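Long-range contacts in ABC transporter, ATP binding protein (Sulfolobus solfataricus, PDB 1OXU), which hydrolyses ATP to power glucose uptake, serving as the energy-coupling nucleotide-binding subunit of an ABC transporter: residues Lys11-Gly16 / Gly53-Ser58; Val19-Val24 / Lys44-Arg49; Leu162-Pro167 / Val192-Val197. One frame throughout, in Å; residues are numbered along the deposited sequence.

Interaction 1 (Lys11-Gly16 / Gly53-Ser58); sequences KVFKKG and GLDVPS. With ADP (adenosine-5'-diphosphate), chain B.
At the adenine-binding edge of the ABC ATPase domain, in the A-loop region that presents an aromatic residue to the base, Lys11, Val12 and Phe13 meet Asp55 and Ser58. Lys11 and Asp55 approach from opposite directions and form a salt bridge, NZ to OD1 2.9 Å, with the ammonium on the syn side of the carboxylate and 25° out of its plane. Lys11 CG lies anti to the backbone N (chi1 174°), and a bend at chi2 (68°) carries NZ there. Asp55 OD1 also accepts from Val56 N on the anti side, 2.8 Å away, so two donors restrain the carboxylate's rotation. Ser58 is small enough to come close to the strand backbone, and its OG receives Val12 N at 2.9 Å and shares a water with Lys11 NZ. Phe13 offers a flat ring to ADP, whose C5 lies 3.4 Å above the ring plane, over its centre. A serine in place of Phe13 would probably leave the adenine without its broad aromatic platform and let it tilt. Strand 4-13 runs between strands 18-28 and 61-64 of the antiparallel sheet, while residues 53-58 lead from helix 44-52 to strand 61-64; Lys11 and Phe13 also touch Thr46 on that helix.

Interaction 2 (Val19-Val24 / Lys44-Arg49); sequences VALDNV and KTTFMR. With MG (magnesium ion), chain D; ADP (adenosine-5'-diphosphate), chain B.
Leu21 reaches helix 44-49 with one methyl, CD1, which lies 3.7 Å from Phe47 CA. Leu21 CD1 also comes near the plane of the Phe47 ring at its edge and meets Thr46 CG2 at 4.0 Å, so a single branch touches two successive helix residues. A branched aliphatic residue suits this place because it can touch backbone, methyl and ring together. Farther along, Val24 CG1 approaches Phe47 CE1 obliquely, 4.1 Å away; Leu195 also touches Phe47, and Leu219 touches Val24.

Thr46 divides its two branches between protein and nucleotide. OG1 stands beside the backbone N (chi1 -64°), whereas CG2 is anti to that N and turned to Leu21. The hydroxyl and the amide therefore bind one oxygen together: Thr46 OG1 donates to ADP O1A at 2.8 Å, and Thr46 N donates to the same O1A at 2.9 Å.

Lys44, Thr45 and Thr46 lie at the helix start that follows the Walker A P-loop, Lys44 and Thr45 being its last residues; the loop wraps the phosphates of ADP. Lys44 is bent at its last two torsions (-58° and -68°), which curls NZ back to the β-phosphate, where it gives ADP O1B a hydrogen bond of 2.8 Å; Lys44 N donates to that oxygen as well. NZ has a second partner in Gly38 O, which helps to fix the curl. Thr45 carries its hydroxyl to the magnesium ion, whose remaining ligands are ADP O2B and four waters, two of which also donate to phosphate oxygens. A classic beta bulge sets Ala20 and Leu21 together opposite Lys11 of the neighbouring strand. The small Ala20 can sit close to the ribose, with CB 3.3 Å from ADP O4'.

Interaction 3 (Leu162-Pro167 / Val192-Val197); sequences LLLDEP and VTLLVV
Leu162 and Leu164 exchange backbone hydrogen bonds with strand 193-197, which runs parallel at 9° and an axis distance of 4.8 Å. Leu162 N donates to Thr193 O at 3.0 Å, and Leu195 N returns a bond to Leu162 O. Leu164 N reaches Leu195 O at 2.9 Å, and Val197 N closes on Leu164 O over the same length. These bonds are nearly straight, whereas the last rung, Glu166 N to Val197 O at 2.8 Å, bends to 147° at the hydrogen as the chain leaves the strand. Leu163 and Asp165 turn their backbone polar groups to strand 84-87, and Leu194 pairs with Glu32, so both strands are bonded on two sides.

Several side-chain polar atoms have partners too. Asp165 OD2 is hydrogen-bonded to Thr45 OG1, the hydroxyl that binds magnesium, placing the aspartate in the metal's second shell. With CG anti to the backbone N (chi1 -172°), Asp165 OD1 touches Val197 CG2 at 3.3 Å, the side chains crossing at an angle. Thr193 OG1 bonds to Val2 O, to the amino group of Met1 and to the amide of Gly31. Glu166 OE1 has a weak bond to His199 ND1, and the backbone acceptor Val192 O is served by Gln187 NE2.

The face of Leu162, Leu164, Leu194 and Val196 is apolar; the other combines Leu163, Leu195 and Val197 with Asp165. Leu164 CD2 crosses to Leu194 CD1 at 3.7 Å, and both leucines touch Val183 of helix 174-190, while Leu163 CD2 rests on Leu195 CB at 3.9 Å, beside Met48. The leucine-rich run ending in Asp165 and Glu166 is a Walker B motif, and strand 161-165, helix 174-190 and strand 193-198 make the beta-alpha-beta crossover of P-loop NTPases; Glu166 is inferred to contact ATP.

How the interactions relate
From the N terminus, strand 4-13 enters first, and interaction 1 closes the loop from residues 11-16 to 53-58. Interaction 2 is nested inside that loop, joining strand 18-28 to the Walker A helix; strands 4-13 and 18-28 are neighbours in the antiparallel sheet, and both contacts touch ADP. Interaction 3 comes later and in series, closing the beta-alpha-beta loop between residues 162-167 and 192-197 in the mixed sheet. Helix 44-52 connects the two sheets: Met48 packs on Leu195 and Val197, while Thr46 faces Lys11. Interactions 1 and 3 do not touch, their centres about 21 Å apart, and interaction 2 lies against both.

Interaction 1 (Lys11-Gly16 / Gly53-Ser58)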
loop_
_atom_site.group_PDB
_atom_site.type_symbol
_atom_site.label_atom_id
_atom_site.label_comp_id
_atom_site.label_asym_id
_atom_site.label_seq_id
_atom_site.Cartn_x
_atom_site.Cartn_y
_atom_site.Cartn_z
ATOM N N LYS A 11 18.639 -7.467 -5.729
ATOM C CA LYS A 11 18.767 -8.686 -4.934
ATOM C C LYS A 11 18.392 -9.891 -5.777
ATOM O O LYS A 11 17.299 -9.947 -6.334
ATOM C CB LYS A 11 17.875 -8.630 -3.692
ATOM C CG LYS A 11 17.861 -9.936 -2.890
ATOM C CD LYS A 11 19.208 -10.199 -2.234
ATOM C CE LYS A 11 19.229 -11.536 -1.501
ATOM N NZ LYS A 11 20.533 -11.779 -0.811
ATOM N N VAL A 12 19.303 -10.851 -5.890
ATOM C CA VAL A 12 19.019 -12.035 -6.691
ATOM C C VAL A 12 18.945 -13.292 -5.832
ATOM O O VAL A 12 19.540 -13.352 -4.767
ATOM C CB VAL A 12 20.055 -12.228 -7.826
ATOM C CG1 VAL A 12 20.094 -10.995 -8.731
ATOM C CG2 VAL A 12 21.445 -12.536 -7.258
ATOM N N PHE A 13 18.182 -14.275 -6.299
ATOM C CA PHE A 13 18.074 -15.569 -5.637
ATOM C C PHE A 13 18.311 -16.645 -6.690
ATOM O O PHE A 13 18.422 -16.345 -7.881
ATOM C CB PHE A 13 16.696 -15.763 -4.990
ATOM C CG PHE A 13 16.467 -14.918 -3.764
ATOM C CD1 PHE A 13 15.529 -13.890 -3.777
ATOM C CD2 PHE A 13 17.184 -15.153 -2.595
ATOM C CE1 PHE A 13 15.311 -13.105 -2.645
ATOM C CE2 PHE A 13 16.981 -14.371 -1.455
ATOM C CZ PHE A 13 16.045 -13.345 -1.477
ATOM N N LYS A 14 18.383 -17.896 -6.248
ATOM C CA LYS A 14 18.633 -19.021 -7.143
ATOM C C LYS A 14 19.863 -18.806 -8.025
ATOM O O LYS A 14 19.806 -19.003 -9.233
ATOM C CB LYS A 14 17.398 -19.334 -8.004
ATOM C CG LYS A 14 16.164 -19.751 -7.199
ATOM C CD LYS A 14 15.118 -20.462 -8.054
ATOM C CE LYS A 14 13.761 -20.554 -7.346
ATOM N NZ LYS A 14 13.849 -21.124 -5.968
ATOM N N LYS A 15 20.968 -18.393 -7.410
ATOM C CA LYS A 15 22.233 -18.205 -8.116
ATOM C C LYS A 15 22.138 -17.245 -9.298
ATOM O O LYS A 15 22.872 -17.390 -10.281
ATOM C CB LYS A 15 22.781 -19.559 -8.588
ATOM C CG LYS A 15 22.866 -20.598 -7.484
ATOM C CD LYS A 15 23.609 -21.843 -7.937
ATOM C CE LYS A 15 23.741 -22.847 -6.800
ATOM N NZ LYS A 15 24.505 -24.059 -7.215
ATOM N N GLY A 16 21.239 -16.269 -9.198
ATOM C CA GLY A 16 21.063 -15.278 -10.248
ATOM C C GLY A 16 19.821 -15.427 -11.119
ATOM O O GLY A 16 19.421 -14.481 -11.796
ATOM N N GLY A 53 18.301 -5.332 7.852
ATOM C CA GLY A 53 19.656 -5.834 7.972
ATOM C C GLY A 53 19.685 -7.354 8.073
ATOM O O GLY A 53 20.733 -7.946 8.321
ATOM N N LEU A 54 18.521 -7.980 7.927
ATOM C CA LEU A 54 18.419 -9.437 7.926
ATOM C C LEU A 54 18.912 -10.029 6.599
ATOM O O LEU A 54 19.072 -11.241 6.471
ATOM C CB LEU A 54 16.973 -9.862 8.147
ATOM C CG LEU A 54 16.382 -9.440 9.492
ATOM C CD1 LEU A 54 14.887 -9.727 9.536
ATOM C CD2 LEU A 54 17.111 -10.147 10.634
ATOM N N ASP A 55 19.109 -9.171 5.603
ATOM C CA ASP A 55 19.640 -9.592 4.308
ATOM C C ASP A 55 20.376 -8.376 3.779
ATOM O O ASP A 55 20.257 -7.295 4.355
ATOM C CB ASP A 55 18.508 -9.999 3.360
ATOM C CG ASP A 55 18.968 -10.935 2.235
ATOM O OD1 ASP A 55 20.185 -11.029 1.947
ATOM O OD2 ASP A 55 18.161 -11.616 1.571
ATOM N N VAL A 56 21.148 -8.552 2.710
ATOM C CA VAL A 56 21.887 -7.451 2.110
ATOM C C VAL A 56 21.617 -7.396 0.616
ATOM O O VAL A 56 21.200 -8.386 0.023
ATOM C CB VAL A 56 23.408 -7.620 2.296
ATOM C CG1 VAL A 56 23.795 -7.470 3.756
ATOM C CG2 VAL A 56 23.873 -8.969 1.731
ATOM N N PRO A 57 21.865 -6.241 0.009
ATOM C CA PRO A 57 21.728 -6.096 -1.442
ATOM C C PRO A 57 22.792 -6.950 -2.138
ATOM O O PRO A 57 23.902 -7.067 -1.616
ATOM C CB PRO A 57 22.051 -4.611 -1.681
ATOM C CG PRO A 57 21.947 -3.953 -0.343
ATOM C CD PRO A 57 22.298 -4.995 0.662
ATOM N N SER A 58 22.460 -7.556 -3.273
ATOM C CA SER A 58 23.458 -8.275 -4.068
ATOM C C SER A 58 24.368 -7.220 -4.698
ATOM O O SER A 58 25.587 -7.363 -4.720
ATOM C CB SER A 58 22.791 -9.119 -5.155
ATOM O OG SER A 58 21.792 -9.957 -4.611
HETATM P PB ADP B . 6.481 -10.353 -1.485
HETATM O O1B ADP B . 6.172 -9.073 -2.145
HETATM O O2B ADP B . 6.727 -10.122 0.009
HETATM O O3B ADP B . 5.289 -11.316 -1.648
HETATM P PA ADP B . 9.122 -11.555 -1.625
HETATM O O1A ADP B . 10.034 -10.423 -1.292
HETATM O O2A ADP B . 8.901 -12.488 -0.429
HETATM O O3A ADP B . 7.757 -10.977 -2.266
HETATM O "O5'" ADP B . 9.761 -12.406 -2.825
HETATM C "C5'" ADP B . 10.104 -11.824 -4.062
HETATM C "C4'" ADP B . 10.670 -12.893 -4.989
HETATM O "O4'" ADP B . 11.898 -13.384 -4.467
HETATM C "C3'" ADP B . 9.725 -14.076 -5.088
HETATM O "O3'" ADP B . 9.829 -14.624 -6.385
HETATM C "C2'" ADP B . 10.295 -15.058 -4.091
HETATM O "O2'" ADP B . 10.035 -16.383 -4.482
HETATM C "C1'" ADP B . 11.781 -14.758 -4.159
HETATM N N9 ADP B . 12.421 -15.044 -2.874
HETATM C C8 ADP B . 12.265 -14.363 -1.694
HETATM N N7 ADP B . 13.035 -14.961 -0.758
HETATM C C5 ADP B . 13.675 -16.006 -1.324
HETATM C C6 ADP B . 14.569 -16.944 -0.825
HETATM N N6 ADP B . 15.214 -16.725 0.321
HETATM N N1 ADP B . 15.049 -17.908 -1.680
HETATM C C2 ADP B . 14.659 -17.954 -3.004
HETATM N N3 ADP B . 13.770 -17.024 -3.487
HETATM C C4 ADP B . 13.293 -16.066 -2.660
HETATM O O HOH W 1 22.999 -11.942 -2.907
#

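Interaction 2 (Val19-Val24 / Lys44-Arg49)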
loop_
_atom_site.group_PDB
_atom_site.type_symbol
_atom_site.label_atom_id
_atom_site.label_comp_id
_atom_site.label_asym_id
_atom_site.label_seq_id
_atom_site.Cartn_x
_atom_site.Cartn_y
_atom_site.Cartn_z
ATOM N N VAL A 19 15.510 -12.415 -10.054
ATOM C CA VAL A 19 15.823 -11.042 -9.658
ATOM C C VAL A 19 14.633 -10.506 -8.860
ATOM O O VAL A 19 13.632 -10.063 -9.429
ATOM C CB VAL A 19 16.118 -10.134 -10.874
ATOM C CG1 VAL A 19 16.469 -8.720 -10.418
ATOM C CG2 VAL A 19 17.253 -10.717 -11.724
ATOM N N ALA A 20 14.744 -10.576 -7.538
ATOM C CA ALA A 20 13.664 -10.180 -6.643
ATOM C C ALA A 20 13.536 -8.670 -6.533
ATOM O O ALA A 20 12.437 -8.146 -6.379
ATOM C CB ALA A 20 13.853 -10.805 -5.267
ATOM N N LEU A 21 14.665 -7.976 -6.588
ATOM C CA LEU A 21 14.667 -6.516 -6.572
ATOM C C LEU A 21 15.613 -6.044 -7.673
ATOM O O LEU A 21 16.739 -6.535 -7.785
ATOM C CB LEU A 21 15.108 -5.962 -5.201
ATOM C CG LEU A 21 14.219 -6.166 -3.963
ATOM C CD1 LEU A 21 14.892 -5.632 -2.683
ATOM C CD2 LEU A 21 12.867 -5.508 -4.144
ATOM N N ASP A 22 15.170 -5.081 -8.477
ATOM C CA ASP A 22 15.967 -4.629 -9.614
ATOM C C ASP A 22 16.200 -3.121 -9.639
ATOM O O ASP A 22 15.306 -2.354 -10.008
ATOM C CB ASP A 22 15.281 -5.053 -10.913
ATOM C CG ASP A 22 16.092 -4.707 -12.153
ATOM O OD1 ASP A 22 15.613 -5.021 -13.259
ATOM O OD2 ASP A 22 17.201 -4.127 -12.132
ATOM N N ASN A 23 17.406 -2.708 -9.262
ATOM C CA ASN A 23 17.796 -1.297 -9.299
ATOM C C ASN A 23 16.841 -0.347 -8.578
ATOM O O ASN A 23 16.431 0.670 -9.125
ATOM C CB ASN A 23 17.990 -0.843 -10.745
ATOM C CG ASN A 23 19.308 -1.313 -11.324
ATOM O OD1 ASN A 23 19.340 -2.093 -12.274
ATOM N ND2 ASN A 23 20.405 -0.846 -10.743
ATOM N N VAL A 24 16.501 -0.685 -7.342
ATOM C CA VAL A 24 15.583 0.117 -6.557
ATOM C C VAL A 24 16.249 1.393 -6.022
ATOM O O VAL A 24 17.325 1.351 -5.443
ATOM C CB VAL A 24 14.967 -0.734 -5.420
ATOM C CG1 VAL A 24 14.185 0.126 -4.439
ATOM C CG2 VAL A 24 14.077 -1.850 -6.023
ATOM N N LYS A 44 8.383 -7.246 -1.742
ATOM C CA LYS A 44 8.151 -6.405 -0.573
ATOM C C LYS A 44 8.927 -6.883 0.644
ATOM O O LYS A 44 9.643 -6.108 1.276
ATOM C CB LYS A 44 6.647 -6.327 -0.250
ATOM C CG LYS A 44 5.777 -5.759 -1.381
ATOM C CD LYS A 44 4.291 -5.674 -0.982
ATOM C CE LYS A 44 3.726 -7.039 -0.582
ATOM N NZ LYS A 44 3.639 -8.008 -1.731
ATOM N N THR A 45 8.784 -8.163 0.976
ATOM C CA THR A 45 9.476 -8.706 2.140
ATOM C C THR A 45 10.994 -8.688 1.956
ATOM O O THR A 45 11.745 -8.376 2.886
ATOM C CB THR A 45 8.956 -10.120 2.465
ATOM O OG1 THR A 45 7.628 -10.019 3.005
ATOM C CG2 THR A 45 9.755 -10.735 3.610
ATOM N N THR A 46 11.451 -9.021 0.758
ATOM C CA THR A 46 12.884 -8.974 0.483
ATOM C C THR A 46 13.406 -7.571 0.787
ATOM O O THR A 46 14.455 -7.403 1.418
ATOM C CB THR A 46 13.180 -9.339 -0.980
ATOM O OG1 THR A 46 12.787 -10.698 -1.229
ATOM C CG2 THR A 46 14.691 -9.354 -1.223
ATOM N N PHE A 47 12.666 -6.567 0.329
ATOM C CA PHE A 47 13.044 -5.169 0.538
ATOM C C PHE A 47 13.127 -4.860 2.033
ATOM O O PHE A 47 14.126 -4.327 2.513
ATOM C CB PHE A 47 12.036 -4.243 -0.164
ATOM C CG PHE A 47 12.290 -2.776 0.050
ATOM C CD1 PHE A 47 13.305 -2.123 -0.636
ATOM C CD2 PHE A 47 11.505 -2.047 0.928
ATOM C CE1 PHE A 47 13.535 -0.774 -0.449
ATOM C CE2 PHE A 47 11.726 -0.693 1.118
ATOM C CZ PHE A 47 12.745 -0.055 0.431
ATOM N N MET A 48 12.077 -5.212 2.770
ATOM C CA MET A 48 12.039 -4.921 4.200
ATOM C C MET A 48 13.166 -5.628 4.959
ATOM O O MET A 48 13.761 -5.090 5.884
ATOM C CB MET A 48 10.682 -5.373 4.743
ATOM C CG MET A 48 9.529 -4.502 4.239
ATOM S SD MET A 48 9.603 -2.829 4.893
ATOM C CE MET A 48 8.549 -3.079 6.330
ATOM N N ARG A 49 13.492 -6.854 4.564
ATOM C CA ARG A 49 14.572 -7.594 5.207
ATOM C C ARG A 49 15.917 -6.892 4.999
ATOM O O ARG A 49 16.765 -6.866 5.901
ATOM C CB ARG A 49 14.604 -9.052 4.720
ATOM C CG ARG A 49 13.445 -9.904 5.274
ATOM C CD ARG A 49 13.355 -11.333 4.724
ATOM N NE ARG A 49 14.562 -12.124 4.949
ATOM C CZ ARG A 49 14.859 -12.739 6.089
ATOM N NH1 ARG A 49 14.043 -12.652 7.131
ATOM N NH2 ARG A 49 15.979 -13.441 6.191
HETATM MG MG MG D . 5.956 -10.627 1.720
HETATM P PB ADP B . 6.481 -10.353 -1.485
HETATM O O1B ADP B . 6.172 -9.073 -2.145
HETATM O O2B ADP B . 6.727 -10.122 0.009
HETATM O O3B ADP B . 5.289 -11.316 -1.648
HETATM P PA ADP B . 9.122 -11.555 -1.625
HETATM O O1A ADP B . 10.034 -10.423 -1.292
HETATM O O2A ADP B . 8.901 -12.488 -0.429
HETATM O O3A ADP B . 7.757 -10.977 -2.266
HETATM O "O5'" ADP B . 9.761 -12.406 -2.825
HETATM C "C5'" ADP B . 10.104 -11.824 -4.062
HETATM C "C4'" ADP B . 10.670 -12.893 -4.989
HETATM O "O4'" ADP B . 11.898 -13.384 -4.467
HETATM C "C3'" ADP B . 9.725 -14.076 -5.088
HETATM O "O3'" ADP B . 9.829 -14.624 -6.385
HETATM C "C2'" ADP B . 10.295 -15.058 -4.091
HETATM O "O2'" ADP B . 10.035 -16.383 -4.482
HETATM C "C1'" ADP B . 11.781 -14.758 -4.159
HETATM N N9 ADP B . 12.421 -15.044 -2.874
HETATM C C8 ADP B . 12.265 -14.363 -1.694
HETATM N N7 ADP B . 13.035 -14.961 -0.758
HETATM C C5 ADP B . 13.675 -16.006 -1.324
HETATM C C6 ADP B . 14.569 -16.944 -0.825
HETATM N N6 ADP B . 15.214 -16.725 0.321
HETATM N N1 ADP B . 15.049 -17.908 -1.680
HETATM C C2 ADP B . 14.659 -17.954 -3.004
HETATM N N3 ADP B . 13.770 -17.024 -3.487
HETATM C C4 ADP B . 13.293 -16.066 -2.660
HETATM O O HOH W 2 4.973 -8.914 2.128
HETATM O O HOH W 3 4.079 -11.331 0.754
HETATM O O HOH W 4 5.162 -11.666 3.524
HETATM O O HOH W 5 7.048 -12.522 1.467
#

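Interaction 3 (Leu162-Pro167 / Val192-Val197)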
loop_
_atom_site.group_PDB
_atom_site.type_symbol
_atom_site.label_atom_id
_atom_site.label_comp_id
_atom_site.label_asym_id
_atom_site.label_seq_id
_atom_site.Cartn_x
_atom_site.Cartn_y
_atom_site.Cartn_z
ATOM N N LEU A 162 10.565 2.099 12.478
ATOM C CA LEU A 162 9.642 0.993 12.703
ATOM C C LEU A 162 9.232 0.387 11.365
ATOM O O LEU A 162 8.783 1.101 10.464
ATOM C CB LEU A 162 8.420 1.457 13.492
ATOM C CG LEU A 162 7.321 0.426 13.735
ATOM C CD1 LEU A 162 7.771 -0.611 14.757
ATOM C CD2 LEU A 162 6.056 1.119 14.198
ATOM N N LEU A 163 9.390 -0.929 11.237
ATOM C CA LEU A 163 9.071 -1.641 9.999
ATOM C C LEU A 163 7.871 -2.566 10.163
ATOM O O LEU A 163 7.848 -3.419 11.046
ATOM C CB LEU A 163 10.277 -2.465 9.518
ATOM C CG LEU A 163 11.614 -1.731 9.450
ATOM C CD1 LEU A 163 12.763 -2.704 9.142
ATOM C CD2 LEU A 163 11.552 -0.583 8.439
ATOM N N LEU A 164 6.883 -2.400 9.295
ATOM C CA LEU A 164 5.677 -3.219 9.327
ATOM C C LEU A 164 5.510 -3.964 8.023
ATOM O O LEU A 164 5.358 -3.358 6.970
ATOM C CB LEU A 164 4.444 -2.351 9.576
ATOM C CG LEU A 164 4.184 -1.910 11.013
ATOM C CD1 LEU A 164 5.476 -1.792 11.794
ATOM C CD2 LEU A 164 3.394 -0.609 11.050
ATOM N N ASP A 165 5.528 -5.286 8.091
ATOM C CA ASP A 165 5.343 -6.093 6.902
ATOM C C ASP A 165 3.983 -6.774 6.930
ATOM O O ASP A 165 3.813 -7.813 7.567
ATOM C CB ASP A 165 6.456 -7.131 6.775
ATOM C CG ASP A 165 6.409 -7.876 5.458
ATOM O OD1 ASP A 165 5.466 -7.648 4.665
ATOM O OD2 ASP A 165 7.275 -8.710 5.127
ATOM N N GLU A 166 3.014 -6.179 6.239
ATOM C CA GLU A 166 1.659 -6.733 6.169
ATOM C C GLU A 166 1.148 -7.153 7.536
ATOM O O GLU A 166 0.718 -8.288 7.715
ATOM C CB GLU A 166 1.638 -7.953 5.254
ATOM C CG GLU A 166 1.948 -7.646 3.805
ATOM C CD GLU A 166 1.534 -8.778 2.886
ATOM O OE1 GLU A 166 0.427 -9.322 3.072
ATOM O OE2 GLU A 166 2.316 -9.126 1.982
ATOM N N PRO A 167 1.149 -6.214 8.471
ATOM C CA PRO A 167 0.815 -6.468 9.874
ATOM C C PRO A 167 -0.673 -6.696 10.163
ATOM O O PRO A 167 -0.989 -7.485 11.050
ATOM C CB PRO A 167 1.268 -5.171 10.536
ATOM C CG PRO A 167 0.876 -4.174 9.512
ATOM C CD PRO A 167 1.444 -4.788 8.238
ATOM N N VAL A 192 9.099 8.168 15.147
ATOM C CA VAL A 192 9.898 7.252 14.352
ATOM C C VAL A 192 9.623 7.369 12.861
ATOM O O VAL A 192 8.529 7.741 12.438
ATOM C CB VAL A 192 9.663 5.786 14.764
ATOM C CG1 VAL A 192 10.086 5.564 16.213
ATOM C CG2 VAL A 192 8.197 5.391 14.552
ATOM N N THR A 193 10.635 7.060 12.065
ATOM C CA THR A 193 10.429 6.914 10.667
ATOM C C THR A 193 9.655 5.649 10.506
ATOM O O THR A 193 9.862 4.668 11.209
ATOM C CB THR A 193 11.794 6.780 9.991
ATOM O OG1 THR A 193 12.490 8.025 10.096
ATOM C CG2 THR A 193 11.613 6.440 8.509
ATOM N N LEU A 194 8.680 5.604 9.599
ATOM C CA LEU A 194 7.833 4.421 9.464
ATOM C C LEU A 194 7.741 3.880 8.038
ATOM O O LEU A 194 7.435 4.604 7.087
ATOM C CB LEU A 194 6.421 4.693 10.023
ATOM C CG LEU A 194 5.304 3.698 9.685
ATOM C CD1 LEU A 194 5.494 2.387 10.420
ATOM C CD2 LEU A 194 3.935 4.286 10.010
ATOM N N LEU A 195 8.006 2.593 7.897
ATOM C CA LEU A 195 7.868 1.937 6.605
ATOM C C LEU A 195 6.906 0.772 6.745
ATOM O O LEU A 195 7.121 -0.134 7.543
ATOM C CB LEU A 195 9.220 1.453 6.088
ATOM C CG LEU A 195 9.225 0.555 4.844
ATOM C CD1 LEU A 195 8.596 1.251 3.639
ATOM C CD2 LEU A 195 10.643 0.107 4.514
ATOM N N VAL A 196 5.816 0.817 5.993
ATOM C CA VAL A 196 4.861 -0.273 6.008
ATOM C C VAL A 196 4.720 -0.819 4.592
ATOM O O VAL A 196 4.584 -0.056 3.637
ATOM C CB VAL A 196 3.489 0.174 6.567
ATOM C CG1 VAL A 196 3.007 1.430 5.870
ATOM C CG2 VAL A 196 2.465 -0.939 6.426
ATOM N N VAL A 197 4.794 -2.135 4.444
ATOM C CA VAL A 197 4.594 -2.738 3.124
ATOM C C VAL A 197 3.355 -3.614 3.116
ATOM O O VAL A 197 3.063 -4.294 4.103
ATOM C CB VAL A 197 5.843 -3.498 2.617
ATOM C CG1 VAL A 197 7.030 -2.547 2.550
ATOM C CG2 VAL A 197 6.158 -4.691 3.490
#